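Local coordinates for CobC (Shigella flexneri 2a, PDB 6NRU), which probably hydrolyses the 5'-phosphate of adenosylcobalamin 5'-phosphate and of alpha-ribazole 5'-phosphate in vitamin B12 assembly, at residues 7-12 with 62-67; 14-19 with 90-95; 53-56 with 60-63; 158-163 with 174-179. One frame throughout, in Å; residues are numbered along the deposited sequence.

The four contacts show how place in the fold sets chemistry. Interactions 1, 3 and 4 are buried; interaction 2 is partly buried and lies farther out. Interactions 1 and 3 share helix 59-69, which meets strand 5-10 in one and strand 52-55 in the other, through small side chains and a few polar atoms. Interaction 4 is aromatic and aliphatic, joining helix 153-163 to the loop before strand 181-187. Interaction 2 joins a short helix to a loop by one apolar touch and one ring edge against a carbonyl. Interactions 1, 2 and 3 all send side chains to one sulfate, whereas interaction 4 reaches that site indirectly, Val176 O bonding Arg10 and Gln178 NE2 bonding Asn17.

Interaction 1: residues 7-12 with 62-67; sequences WLIRHG and QHTARL. With SO4 (sulfate ion), chain N.
Thr64 OG1 is gripped from two directions: by the carbonyl O of Arg60, one turn earlier in its own helix, and by Gly12 N, whose weak but nearly straight bond (3.4 Å between Gly12 N and Thr64 OG1, 164°) crosses the contact. The same hydroxyl lies against the base of His11, with OG1 3.5 Å from His11 CA. Beside it the methyl branch meets the strand, Thr64 CG2 touching Ile9 CG2 at 4.1 Å. A single threonine therefore offers its polar branch to the start of the loop and its apolar branch to the strand end.

The sequence Arg10-His11-Gly12 is the signature of the histidine phosphatases, and His11 is the probable phosphohistidine intermediate. Its ring swings back over its own backbone (chi1 64°), which brings ND1 to a lone pair of Gly12 O in the carbonyl plane, 2.8 Å away, with the acceptor tilted a little from the ring plane. That bond fixes the ring's rotation and turns NE2 toward the sulfate, whose O4 lies in the plane of the ring at its edge, 3.2 Å from NE2 in a weak bond. Arg10, extended, approaches the same ion.

Ile9 points to the side of the sheet where helices 59-69 and 32-44 pack, reaching Leu41, while Leu8 and Arg10 face helix 153-163.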
loop_
_atom_site.group_PDB
_atom_site.type_symbol
_atom_site.label_atom_id
_atom_site.label_comp_id
_atom_site.label_asym_id
_atom_site.label_seq_id
_atom_site.Cartn_x
_atom_site.Cartn_y
_atom_site.Cartn_z
ATOM N N TRP A 7 -11.195 3.339 1.416
ATOM C CA TRP A 7 -10.610 4.177 0.380
ATOM C C TRP A 7 -9.107 3.932 0.373
ATOM O O TRP A 7 -8.425 4.214 1.363
ATOM C CB TRP A 7 -10.929 5.651 0.625
ATOM C CG TRP A 7 -12.401 5.936 0.740
ATOM C CD1 TRP A 7 -13.208 5.671 1.809
ATOM C CD2 TRP A 7 -13.240 6.539 -0.254
ATOM N NE1 TRP A 7 -14.494 6.071 1.543
ATOM C CE2 TRP A 7 -14.541 6.609 0.284
ATOM C CE3 TRP A 7 -13.018 7.026 -1.546
ATOM C CZ2 TRP A 7 -15.616 7.145 -0.428
ATOM C CZ3 TRP A 7 -14.086 7.559 -2.248
ATOM C CH2 TRP A 7 -15.367 7.614 -1.688
ATOM N N LEU A 8 -8.599 3.391 -0.728
ATOM C CA LEU A 8 -7.210 2.962 -0.819
ATOM C C LEU A 8 -6.391 4.009 -1.560
ATOM O O LEU A 8 -6.761 4.431 -2.661
ATOM C CB LEU A 8 -7.110 1.611 -1.530
ATOM C CG LEU A 8 -8.112 0.553 -1.058
ATOM C CD1 LEU A 8 -7.952 -0.744 -1.833
ATOM C CD2 LEU A 8 -7.964 0.306 0.438
ATOM N N ILE A 9 -5.280 4.422 -0.956
ATOM C CA ILE A 9 -4.343 5.356 -1.570
ATOM C C ILE A 9 -2.937 4.807 -1.384
ATOM O O ILE A 9 -2.506 4.566 -0.250
ATOM C CB ILE A 9 -4.447 6.768 -0.970
ATOM C CG1 ILE A 9 -5.731 7.456 -1.429
ATOM C CG2 ILE A 9 -3.227 7.600 -1.351
ATOM C CD1 ILE A 9 -5.808 8.916 -1.027
ATOM N N ARG A 10 -2.229 4.603 -2.489
ATOM C CA ARG A 10 -0.812 4.283 -2.454
ATOM C C ARG A 10 -0.016 5.580 -2.423
ATOM O O ARG A 10 -0.395 6.566 -3.059
ATOM C CB ARG A 10 -0.425 3.438 -3.669
ATOM C CG ARG A 10 1.067 3.216 -3.863
ATOM C CD ARG A 10 1.330 2.655 -5.252
ATOM N NE ARG A 10 2.749 2.481 -5.551
ATOM C CZ ARG A 10 3.210 2.127 -6.746
ATOM N NH1 ARG A 10 2.366 1.913 -7.745
ATOM N NH2 ARG A 10 4.513 1.987 -6.944
ATOM N N HIS A 11 1.079 5.578 -1.663
ATOM C CA HIS A 11 1.909 6.766 -1.529
ATOM C C HIS A 11 2.440 7.218 -2.889
ATOM O O HIS A 11 2.571 6.434 -3.833
ATOM C CB HIS A 11 3.075 6.495 -0.581
ATOM C CG HIS A 11 4.027 5.454 -1.081
ATOM N ND1 HIS A 11 5.006 5.725 -2.014
ATOM C CD2 HIS A 11 4.149 4.141 -0.780
ATOM C CE1 HIS A 11 5.688 4.623 -2.266
ATOM N NE2 HIS A 11 5.188 3.647 -1.530
ATOM N N GLY A 12 2.758 8.506 -2.975
ATOM C CA GLY A 12 3.212 9.096 -4.215
ATOM C C GLY A 12 4.589 8.606 -4.629
ATOM O O GLY A 12 5.228 7.781 -3.975
ATOM N N GLN A 62 3.132 8.249 5.509
ATOM C CA GLN A 62 2.647 9.281 6.418
ATOM C C GLN A 62 2.766 10.666 5.796
ATOM O O GLN A 62 1.881 11.510 5.979
ATOM C CB GLN A 62 3.409 9.211 7.740
ATOM C CG GLN A 62 3.255 7.880 8.449
ATOM C CD GLN A 62 3.838 7.889 9.840
ATOM O OE1 GLN A 62 3.254 8.452 10.764
ATOM N NE2 GLN A 62 4.998 7.260 10.001
ATOM N N HIS A 63 3.854 10.921 5.061
ATOM C CA HIS A 63 3.966 12.168 4.313
ATOM C C HIS A 63 2.802 12.322 3.344
ATOM O O HIS A 63 2.250 13.417 3.189
ATOM C CB HIS A 63 5.300 12.214 3.566
ATOM C CG HIS A 63 5.618 13.549 2.962
ATOM N ND1 HIS A 63 6.823 13.816 2.349
ATOM C CD2 HIS A 63 4.894 14.690 2.880
ATOM C CE1 HIS A 63 6.826 15.063 1.911
ATOM N NE2 HIS A 63 5.666 15.615 2.218
ATOM N N THR A 64 2.410 11.229 2.689
ATOM C CA THR A 64 1.259 11.272 1.796
ATOM C C THR A 64 -0.024 11.540 2.574
ATOM O O THR A 64 -0.824 12.402 2.192
ATOM C CB THR A 64 1.161 9.962 1.013
ATOM O OG1 THR A 64 2.216 9.906 0.042
ATOM C CG2 THR A 64 -0.185 9.854 0.303
ATOM N N ALA A 65 -0.227 10.824 3.684
ATOM C CA ALA A 65 -1.449 10.997 4.462
ATOM C C ALA A 65 -1.583 12.417 4.996
ATOM O O ALA A 65 -2.702 12.919 5.146
ATOM C CB ALA A 65 -1.488 9.989 5.609
ATOM N N ARG A 66 -0.462 13.079 5.283
ATOM C CA ARG A 66 -0.520 14.471 5.715
ATOM C C ARG A 66 -1.029 15.370 4.596
ATOM O O ARG A 66 -1.883 16.236 4.824
ATOM C CB ARG A 66 0.863 14.934 6.183
ATOM C CG ARG A 66 1.137 14.770 7.675
ATOM C CD ARG A 66 2.635 14.826 7.957
ATOM N NE ARG A 66 3.308 15.800 7.100
ATOM C CZ ARG A 66 4.558 15.680 6.662
ATOM N NH1 ARG A 66 5.285 14.620 6.997
ATOM N NH2 ARG A 66 5.080 16.619 5.882
ATOM N N LEU A 67 -0.524 15.171 3.378
ATOM C CA LEU A 67 -0.879 16.053 2.271
ATOM C C LEU A 67 -2.315 15.830 1.818
ATOM O O LEU A 67 -3.016 16.784 1.460
ATOM C CB LEU A 67 0.093 15.845 1.113
ATOM C CG LEU A 67 1.550 16.165 1.452
ATOM C CD1 LEU A 67 2.496 15.587 0.411
ATOM C CD2 LEU A 67 1.744 17.663 1.582
HETATM S S SO4 N . 7.087 0.887 -4.418
HETATM O O1 SO4 N . 7.098 -0.525 -4.048
HETATM O O2 SO4 N . 8.297 1.200 -5.172
HETATM O O3 SO4 N . 5.914 1.166 -5.241
HETATM O O4 SO4 N . 7.035 1.710 -3.213
#

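Interaction 2: residues 14-19 with 90-95; sequences TQANVD and WEMRHH. With SO4 (sulfate ion), chain N.
His94 and Met92 approach residues 14-19 in different ways, one by a ring edge and the other by the end of a flexible chain. The imidazole of His94 stands edge-on to the backbone carbonyl of Asp19, with CD2 3.3 Å from Asp19 O and that oxygen in the ring plane. With CG anti to the backbone N (chi1 -160°), the ring also lets ND1 cap Arg96 N at the start of helix 95-101, so its orientation is set by a bond while its carbon edge meets Asp19. Met92, present as selenomethionine, sits in the type II turn from Trp90 to Arg93 and bends its chain back until SE rests 4.3 Å from Ala16 CB.

Where helix 15-18 ends, Gln15 NE2 alone meets both carboxylate oxygens of Asp19, 2.8 Å from OD1 and 3.2 Å from OD2, on their syn sides but somewhat out of the carboxylate plane. Asn17 faces elsewhere, its ND2 donating to sulfate O2 while OD1 receives a bond from Gln178 NE2. The loop after strand 76-78 thus packs on the helix whose Asn17 binds the sulfate, consistent with a place beside the phosphate pocket of the histidine phosphatase fold.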
loop_
_atom_site.group_PDB
_atom_site.type_symbol
_atom_site.label_atom_id
_atom_site.label_comp_id
_atom_site.label_asym_id
_atom_site.label_seq_id
_atom_site.Cartn_x
_atom_site.Cartn_y
_atom_site.Cartn_z
ATOM N N THR A 14 8.477 8.225 -5.286
ATOM C CA THR A 14 9.628 8.395 -4.414
ATOM C C THR A 14 10.905 8.315 -5.242
ATOM O O THR A 14 10.895 7.916 -6.411
ATOM C CB THR A 14 9.649 7.346 -3.295
ATOM O OG1 THR A 14 9.750 6.037 -3.866
ATOM C CG2 THR A 14 8.380 7.424 -2.463
ATOM N N GLN A 15 12.015 8.722 -4.625
ATOM C CA GLN A 15 13.290 8.727 -5.334
ATOM C C GLN A 15 13.728 7.319 -5.706
ATOM O O GLN A 15 14.339 7.118 -6.761
ATOM C CB GLN A 15 14.365 9.409 -4.486
ATOM C CG GLN A 15 15.677 9.632 -5.218
ATOM C CD GLN A 15 15.516 10.521 -6.436
ATOM O OE1 GLN A 15 14.904 11.586 -6.363
ATOM N NE2 GLN A 15 16.063 10.084 -7.567
ATOM N N ALA A 16 13.428 6.335 -4.856
ATOM C CA ALA A 16 13.751 4.952 -5.189
ATOM C C ALA A 16 13.014 4.506 -6.445
ATOM O O ALA A 16 13.570 3.770 -7.270
ATOM C CB ALA A 16 13.419 4.035 -4.011
ATOM N N ASN A 17 11.761 4.938 -6.603
ATOM C CA ASN A 17 11.024 4.650 -7.829
ATOM C C ASN A 17 11.719 5.267 -9.033
ATOM O O ASN A 17 11.898 4.615 -10.068
ATOM C CB ASN A 17 9.588 5.167 -7.717
ATOM C CG ASN A 17 8.805 4.482 -6.618
ATOM O OD1 ASN A 17 7.860 5.049 -6.067
ATOM N ND2 ASN A 17 9.197 3.256 -6.289
ATOM N N VAL A 18 12.117 6.535 -8.911
ATOM C CA VAL A 18 12.836 7.197 -9.992
ATOM C C VAL A 18 14.096 6.419 -10.343
ATOM O O VAL A 18 14.435 6.254 -11.521
ATOM C CB VAL A 18 13.149 8.653 -9.601
ATOM C CG1 VAL A 18 14.075 9.295 -10.619
ATOM C CG2 VAL A 18 11.863 9.452 -9.472
ATOM N N ASP A 19 14.790 5.900 -9.334
ATOM C CA ASP A 19 16.035 5.178 -9.544
ATOM C C ASP A 19 15.838 3.675 -9.685
ATOM O O ASP A 19 16.823 2.931 -9.657
ATOM C CB ASP A 19 17.003 5.477 -8.402
ATOM C CG ASP A 19 17.130 6.962 -8.131
ATOM O OD1 ASP A 19 16.762 7.759 -9.021
ATOM O OD2 ASP A 19 17.595 7.334 -7.034
ATOM N N TRP A 90 18.534 -6.113 0.568
ATOM C CA TRP A 90 18.274 -5.721 -0.813
ATOM C C TRP A 90 17.661 -4.333 -0.950
ATOM O O TRP A 90 17.426 -3.892 -2.078
ATOM C CB TRP A 90 17.351 -6.740 -1.486
ATOM C CG TRP A 90 17.970 -8.087 -1.677
ATOM C CD1 TRP A 90 19.274 -8.431 -1.466
ATOM C CD2 TRP A 90 17.310 -9.275 -2.123
ATOM N NE1 TRP A 90 19.466 -9.760 -1.752
ATOM C CE2 TRP A 90 18.274 -10.302 -2.156
ATOM C CE3 TRP A 90 15.996 -9.570 -2.498
ATOM C CZ2 TRP A 90 17.965 -11.602 -2.547
ATOM C CZ3 TRP A 90 15.692 -10.863 -2.887
ATOM C CH2 TRP A 90 16.672 -11.862 -2.907
ATOM N N GLU A 91 17.393 -3.640 0.155
ATOM C CA GLU A 91 16.748 -2.339 0.076
ATOM C C GLU A 91 17.715 -1.287 -0.459
ATOM O O GLU A 91 18.932 -1.375 -0.274
ATOM C CB GLU A 91 16.218 -1.925 1.448
ATOM C CG GLU A 91 15.401 -3.009 2.126
ATOM C CD GLU A 91 14.534 -2.487 3.252
ATOM O OE1 GLU A 91 14.976 -1.570 3.977
ATOM O OE2 GLU A 91 13.407 -3.001 3.417
HETATM N N MSE A 92 17.152 -0.286 -1.134
HETATM C CA MSE A 92 17.916 0.774 -1.794
HETATM C C MSE A 92 18.969 0.233 -2.757
HETATM O O MSE A 92 20.049 0.807 -2.890
HETATM C CB MSE A 92 18.583 1.685 -0.762
HETATM C CG MSE A 92 17.607 2.366 0.165
HETATM SE SE MSE A 92 16.205 3.278 -0.831
HETATM C CE MSE A 92 17.133 4.948 -1.244
ATOM N N ARG A 93 18.647 -0.869 -3.431
ATOM C CA ARG A 93 19.549 -1.483 -4.391
ATOM C C ARG A 93 18.759 -1.893 -5.626
ATOM O O ARG A 93 17.546 -2.111 -5.570
ATOM C CB ARG A 93 20.286 -2.683 -3.777
ATOM C CG ARG A 93 21.287 -2.281 -2.698
ATOM C CD ARG A 93 21.736 -3.461 -1.853
ATOM N NE ARG A 93 22.624 -4.360 -2.584
ATOM C CZ ARG A 93 22.970 -5.572 -2.161
ATOM N NH1 ARG A 93 22.503 -6.033 -1.007
ATOM N NH2 ARG A 93 23.780 -6.326 -2.893
ATOM N N HIS A 94 19.465 -1.993 -6.748
ATOM C CA HIS A 94 18.840 -2.179 -8.048
ATOM C C HIS A 94 18.871 -3.642 -8.475
ATOM O O HIS A 94 19.722 -4.426 -8.050
ATOM C CB HIS A 94 19.530 -1.313 -9.107
ATOM C CG HIS A 94 18.697 -1.069 -10.326
ATOM N ND1 HIS A 94 18.550 -2.003 -11.329
ATOM C CD2 HIS A 94 17.971 0.009 -10.710
ATOM C CE1 HIS A 94 17.769 -1.515 -12.275
ATOM N NE2 HIS A 94 17.404 -0.295 -11.924
ATOM N N HIS A 95 17.926 -3.988 -9.352
ATOM C CA HIS A 95 17.800 -5.357 -9.842
ATOM C C HIS A 95 19.069 -5.827 -10.547
ATOM O O HIS A 95 19.516 -6.961 -10.338
ATOM C CB HIS A 95 16.592 -5.447 -10.775
ATOM C CG HIS A 95 16.529 -6.708 -11.578
ATOM N ND1 HIS A 95 16.163 -7.920 -11.033
ATOM C CD2 HIS A 95 16.770 -6.943 -12.890
ATOM C CE1 HIS A 95 16.189 -8.849 -11.973
ATOM N NE2 HIS A 95 16.555 -8.281 -13.108
HETATM S S SO4 N . 7.087 0.887 -4.418
HETATM O O1 SO4 N . 7.098 -0.525 -4.048
HETATM O O2 SO4 N . 8.297 1.200 -5.172
HETATM O O3 SO4 N . 5.914 1.166 -5.241
HETATM O O4 SO4 N . 7.035 1.710 -3.213
#

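Interaction 3: residues 53-56 with 60-63; sequences VLCS and RAQH. With SO4 (sulfate ion), chain N.
A beta-alpha-beta unit made of strand 52-55, helix 59-69 and strand 76-78 turns here from its first strand into its helix, and the contact packs Cys55 and Ser56 against the first turn of the helix. Cys55 SG makes the central contact. Being anti to the backbone N (chi1 -175°), it reaches the helix backbone, 3.6 Å from Ala61 O, and lies 3.9 Å from Ala61 CB. The aliphatic part of Gln62 also meets the sulfur, with CG 3.7 Å from Cys55 SG and 3.5 Å from Ser56 O. From there the side chain runs on extended, and its NE2 makes a weak bond to Glu57 O in the connecting turn.

Ser56 brings a hydroxyl into the seam. Its OG presses on the methyl of Ala61, 3.3 Å from CB, but its strongest partner is His152 NE2, with a weaker bond from Leu58 N. The serine thus links this segment to a histidine whose ring packs on His11.

Arg60 leaves the helix on the side of the active site. Its chain, bent at chi2 and chi3, carries the guanidinium to the sulfate, an ion probably from the crystallisation liquor that may mark the place of a substrate phosphate. Two nitrogens divide the work: NH1 holds Gly24 O, and NH2 donates to sulfate O4 at 3.3 Å with an angle of 141°.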
loop_
_atom_site.group_PDB
_atom_site.type_symbol
_atom_site.label_atom_id
_atom_site.label_comp_id
_atom_site.label_asym_id
_atom_site.label_seq_id
_atom_site.Cartn_x
_atom_site.Cartn_y
_atom_site.Cartn_z
ATOM N N VAL A 53 -8.537 7.015 9.538
ATOM C CA VAL A 53 -7.389 6.926 8.644
ATOM C C VAL A 53 -6.435 5.883 9.209
ATOM O O VAL A 53 -6.003 5.992 10.362
ATOM C CB VAL A 53 -6.669 8.275 8.473
ATOM C CG1 VAL A 53 -5.437 8.099 7.599
ATOM C CG2 VAL A 53 -7.609 9.312 7.874
ATOM N N LEU A 54 -6.119 4.872 8.408
ATOM C CA LEU A 54 -5.136 3.857 8.758
ATOM C C LEU A 54 -3.955 3.990 7.810
ATOM O O LEU A 54 -4.135 4.017 6.587
ATOM C CB LEU A 54 -5.736 2.453 8.674
ATOM C CG LEU A 54 -7.107 2.263 9.327
ATOM C CD1 LEU A 54 -7.620 0.851 9.094
ATOM C CD2 LEU A 54 -7.042 2.570 10.813
ATOM N N CYS A 55 -2.754 4.076 8.368
ATOM C CA CYS A 55 -1.565 4.401 7.599
ATOM C C CYS A 55 -0.427 3.466 7.980
ATOM O O CYS A 55 -0.353 2.979 9.111
ATOM C CB CYS A 55 -1.157 5.863 7.831
ATOM S SG CYS A 55 0.222 6.443 6.839
ATOM N N SER A 56 0.455 3.212 7.021
ATOM C CA SER A 56 1.640 2.424 7.315
ATOM C C SER A 56 2.636 3.254 8.120
ATOM O O SER A 56 2.559 4.485 8.175
ATOM C CB SER A 56 2.284 1.916 6.026
ATOM O OG SER A 56 3.369 2.736 5.637
ATOM N N ARG A 60 7.074 7.732 3.975
ATOM C CA ARG A 60 6.545 8.099 2.667
ATOM C C ARG A 60 5.029 7.958 2.626
ATOM O O ARG A 60 4.354 8.713 1.916
ATOM C CB ARG A 60 7.196 7.255 1.567
ATOM C CG ARG A 60 6.848 5.777 1.597
ATOM C CD ARG A 60 8.073 4.937 1.291
ATOM N NE ARG A 60 7.753 3.754 0.498
ATOM C CZ ARG A 60 8.337 2.571 0.659
ATOM N NH1 ARG A 60 9.271 2.414 1.589
ATOM N NH2 ARG A 60 7.990 1.547 -0.109
ATOM N N ALA A 61 4.479 7.011 3.392
ATOM C CA ALA A 61 3.032 6.875 3.494
ATOM C C ALA A 61 2.442 7.939 4.410
ATOM O O ALA A 61 1.372 8.487 4.123
ATOM C CB ALA A 61 2.671 5.478 3.995
ATOM N N GLN A 62 3.132 8.249 5.509
ATOM C CA GLN A 62 2.647 9.281 6.418
ATOM C C GLN A 62 2.766 10.666 5.796
ATOM O O GLN A 62 1.881 11.510 5.979
ATOM C CB GLN A 62 3.409 9.211 7.740
ATOM C CG GLN A 62 3.255 7.880 8.449
ATOM C CD GLN A 62 3.838 7.889 9.840
ATOM O OE1 GLN A 62 3.254 8.452 10.764
ATOM N NE2 GLN A 62 4.998 7.260 10.001
ATOM N N HIS A 63 3.854 10.921 5.061
ATOM C CA HIS A 63 3.966 12.168 4.313
ATOM C C HIS A 63 2.802 12.322 3.344
ATOM O O HIS A 63 2.250 13.417 3.189
ATOM C CB HIS A 63 5.300 12.214 3.566
ATOM C CG HIS A 63 5.618 13.549 2.962
ATOM N ND1 HIS A 63 6.823 13.816 2.349
ATOM C CD2 HIS A 63 4.894 14.690 2.880
ATOM C CE1 HIS A 63 6.826 15.063 1.911
ATOM N NE2 HIS A 63 5.666 15.615 2.218
HETATM S S SO4 N . 7.087 0.887 -4.418
HETATM O O1 SO4 N . 7.098 -0.525 -4.048
HETATM O O2 SO4 N . 8.297 1.200 -5.172
HETATM O O3 SO4 N . 5.914 1.166 -5.241
HETATM O O4 SO4 N . 7.035 1.710 -3.213
#

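Interaction 4: residues 158-163 with 174-179; sequences LLIARL and FRVDQG. With EDO (1,2-ethanediol), chain Q.
Ile160 CG2 sits over one face of the Phe174 ring, 4.0 Å from its centroid and only 14° off the ring normal, a well-formed CH-pi contact. The methyl lies closest to the CG end of the ring, at 3.9 Å from Phe174 CG. CG2 is anti to the backbone N of Ile160 and CG1 lies beside that N, so the two branches diverge, and CD1 at the tip of the longer one meets Val176 CG2 at 4.2 Å. One isoleucine therefore serves two residues of the loop, a methyl for the ring and a longer arm for the valine. Ala161 adds a further touch, its CB 4.1 Å from Phe174 CE2.

A second shell sets the loop in place. Both backbone polar groups of Val176 are used: its N donates to Gln153 OE1, at the head of the same helix that carries Ile160, and its O receives Arg10 NH1. Arg175 NH1 and Asp177 OD1 form a long salt bridge of 4.0 Å. Farther along, Gln178 NE2 bonds Asn17 OD1, and Asn17 ND2 in turn binds the sulfate, so Gln178 probably helps to position that sulfate-binding amide. Elsewhere on the helix, Arg162 NH1 holds ethanediol O1 at 3.1 Å.

Helix 153-163 is sandwiched here: Leu158 and Leu159 turn to helix 124-136, Leu159 and Ile160 also meet Leu8 of strand 5-10, and Ile160 reaches Leu193 and Leu196 of strand 190-198.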
loop_
_atom_site.group_PDB
_atom_site.type_symbol
_atom_site.label_atom_id
_atom_site.label_comp_id
_atom_site.label_asym_id
_atom_site.label_seq_id
_atom_site.Cartn_x
_atom_site.Cartn_y
_atom_site.Cartn_z
ATOM N N LEU A 158 -2.565 -6.771 -2.688
ATOM C CA LEU A 158 -2.878 -8.027 -2.018
ATOM C C LEU A 158 -4.118 -7.897 -1.145
ATOM O O LEU A 158 -4.861 -8.872 -0.974
ATOM C CB LEU A 158 -1.686 -8.488 -1.185
ATOM C CG LEU A 158 -1.881 -9.789 -0.409
ATOM C CD1 LEU A 158 -2.258 -10.906 -1.359
ATOM C CD2 LEU A 158 -0.625 -10.137 0.367
ATOM N N LEU A 159 -4.358 -6.711 -0.584
ATOM C CA LEU A 159 -5.581 -6.496 0.180
ATOM C C LEU A 159 -6.804 -6.687 -0.703
ATOM O O LEU A 159 -7.754 -7.382 -0.326
ATOM C CB LEU A 159 -5.575 -5.099 0.803
ATOM C CG LEU A 159 -6.785 -4.757 1.674
ATOM C CD1 LEU A 159 -6.689 -5.457 3.013
ATOM C CD2 LEU A 159 -6.907 -3.258 1.862
ATOM N N ILE A 160 -6.790 -6.084 -1.893
ATOM C CA ILE A 160 -7.895 -6.260 -2.830
ATOM C C ILE A 160 -8.093 -7.737 -3.141
ATOM O O ILE A 160 -9.207 -8.263 -3.049
ATOM C CB ILE A 160 -7.650 -5.448 -4.114
ATOM C CG1 ILE A 160 -7.586 -3.953 -3.805
ATOM C CG2 ILE A 160 -8.743 -5.728 -5.135
ATOM C CD1 ILE A 160 -7.193 -3.105 -4.996
ATOM N N ALA A 161 -7.005 -8.431 -3.492
ATOM C CA ALA A 161 -7.114 -9.821 -3.929
ATOM C C ALA A 161 -7.675 -10.715 -2.832
ATOM O O ALA A 161 -8.544 -11.555 -3.093
ATOM C CB ALA A 161 -5.751 -10.336 -4.392
ATOM N N ARG A 162 -7.200 -10.553 -1.596
ATOM C CA ARG A 162 -7.669 -11.428 -0.526
ATOM C C ARG A 162 -9.099 -11.099 -0.110
ATOM O O ARG A 162 -9.854 -12.004 0.272
ATOM C CB ARG A 162 -6.731 -11.343 0.677
ATOM C CG ARG A 162 -5.338 -11.881 0.416
ATOM C CD ARG A 162 -5.382 -13.317 -0.075
ATOM N NE ARG A 162 -5.792 -14.253 0.967
ATOM C CZ ARG A 162 -6.892 -14.998 0.918
ATOM N NH1 ARG A 162 -7.709 -14.916 -0.126
ATOM N NH2 ARG A 162 -7.181 -15.824 1.917
ATOM N N LEU A 163 -9.491 -9.824 -0.183
ATOM C CA LEU A 163 -10.833 -9.436 0.239
ATOM C C LEU A 163 -11.900 -10.051 -0.660
ATOM O O LEU A 163 -12.961 -10.460 -0.176
ATOM C CB LEU A 163 -10.965 -7.915 0.255
ATOM C CG LEU A 163 -10.402 -7.197 1.482
ATOM C CD1 LEU A 163 -10.487 -5.688 1.304
ATOM C CD2 LEU A 163 -11.123 -7.635 2.746
ATOM N N PHE A 174 -4.291 -6.583 -9.926
ATOM C CA PHE A 174 -4.762 -5.270 -9.474
ATOM C C PHE A 174 -3.554 -4.414 -9.110
ATOM O O PHE A 174 -3.231 -4.254 -7.932
ATOM C CB PHE A 174 -5.715 -5.401 -8.282
ATOM C CG PHE A 174 -6.659 -6.556 -8.381
ATOM C CD1 PHE A 174 -7.885 -6.411 -9.008
ATOM C CD2 PHE A 174 -6.326 -7.789 -7.842
ATOM C CE1 PHE A 174 -8.760 -7.474 -9.100
ATOM C CE2 PHE A 174 -7.195 -8.856 -7.932
ATOM C CZ PHE A 174 -8.413 -8.699 -8.560
ATOM N N ARG A 175 -2.894 -3.852 -10.118
ATOM C CA ARG A 175 -1.825 -2.902 -9.847
ATOM C C ARG A 175 -2.414 -1.594 -9.333
ATOM O O ARG A 175 -3.312 -1.017 -9.955
ATOM C CB ARG A 175 -0.996 -2.660 -11.106
ATOM C CG ARG A 175 0.200 -3.590 -11.241
ATOM C CD ARG A 175 1.422 -2.851 -11.767
ATOM N NE ARG A 175 1.504 -2.880 -13.226
ATOM C CZ ARG A 175 1.369 -1.814 -14.009
ATOM N NH1 ARG A 175 1.145 -0.619 -13.477
ATOM N NH2 ARG A 175 1.462 -1.941 -15.326
ATOM N N VAL A 176 -1.915 -1.128 -8.191
ATOM C CA VAL A 176 -2.394 0.097 -7.558
ATOM C C VAL A 176 -1.427 1.222 -7.902
ATOM O O VAL A 176 -0.231 1.141 -7.597
ATOM C CB VAL A 176 -2.535 -0.074 -6.039
ATOM C CG1 VAL A 176 -2.925 1.243 -5.393
ATOM C CG2 VAL A 176 -3.564 -1.151 -5.725
ATOM N N ASP A 177 -1.948 2.277 -8.522
ATOM C CA ASP A 177 -1.149 3.333 -9.124
ATOM C C ASP A 177 -0.955 4.515 -8.181
ATOM O O ASP A 177 -1.738 4.745 -7.256
ATOM C CB ASP A 177 -1.797 3.820 -10.420
ATOM C CG ASP A 177 -1.713 2.800 -11.523
ATOM O OD1 ASP A 177 -1.258 1.668 -11.254
ATOM O OD2 ASP A 177 -2.098 3.130 -12.661
ATOM N N GLN A 178 0.104 5.274 -8.446
ATOM C CA GLN A 178 0.404 6.482 -7.696
ATOM C C GLN A 178 -0.346 7.667 -8.290
ATOM O O GLN A 178 -0.558 7.750 -9.502
ATOM C CB GLN A 178 1.910 6.752 -7.688
ATOM C CG GLN A 178 2.704 5.712 -6.903
ATOM C CD GLN A 178 4.203 5.889 -7.034
ATOM O OE1 GLN A 178 4.712 6.195 -8.114
ATOM N NE2 GLN A 178 4.923 5.683 -5.936
ATOM N N GLY A 179 -0.756 8.584 -7.419
ATOM C CA GLY A 179 -1.595 9.686 -7.833
ATOM C C GLY A 179 -3.044 9.322 -8.056
ATOM O O GLY A 179 -3.805 10.156 -8.561
HETATM C C1 EDO Q . -10.812 -17.241 1.440
HETATM O O1 EDO Q . -10.366 -15.898 1.223
HETATM C C2 EDO Q . -9.691 -18.074 2.053
HETATM O O2 EDO Q . -8.689 -18.342 1.062
#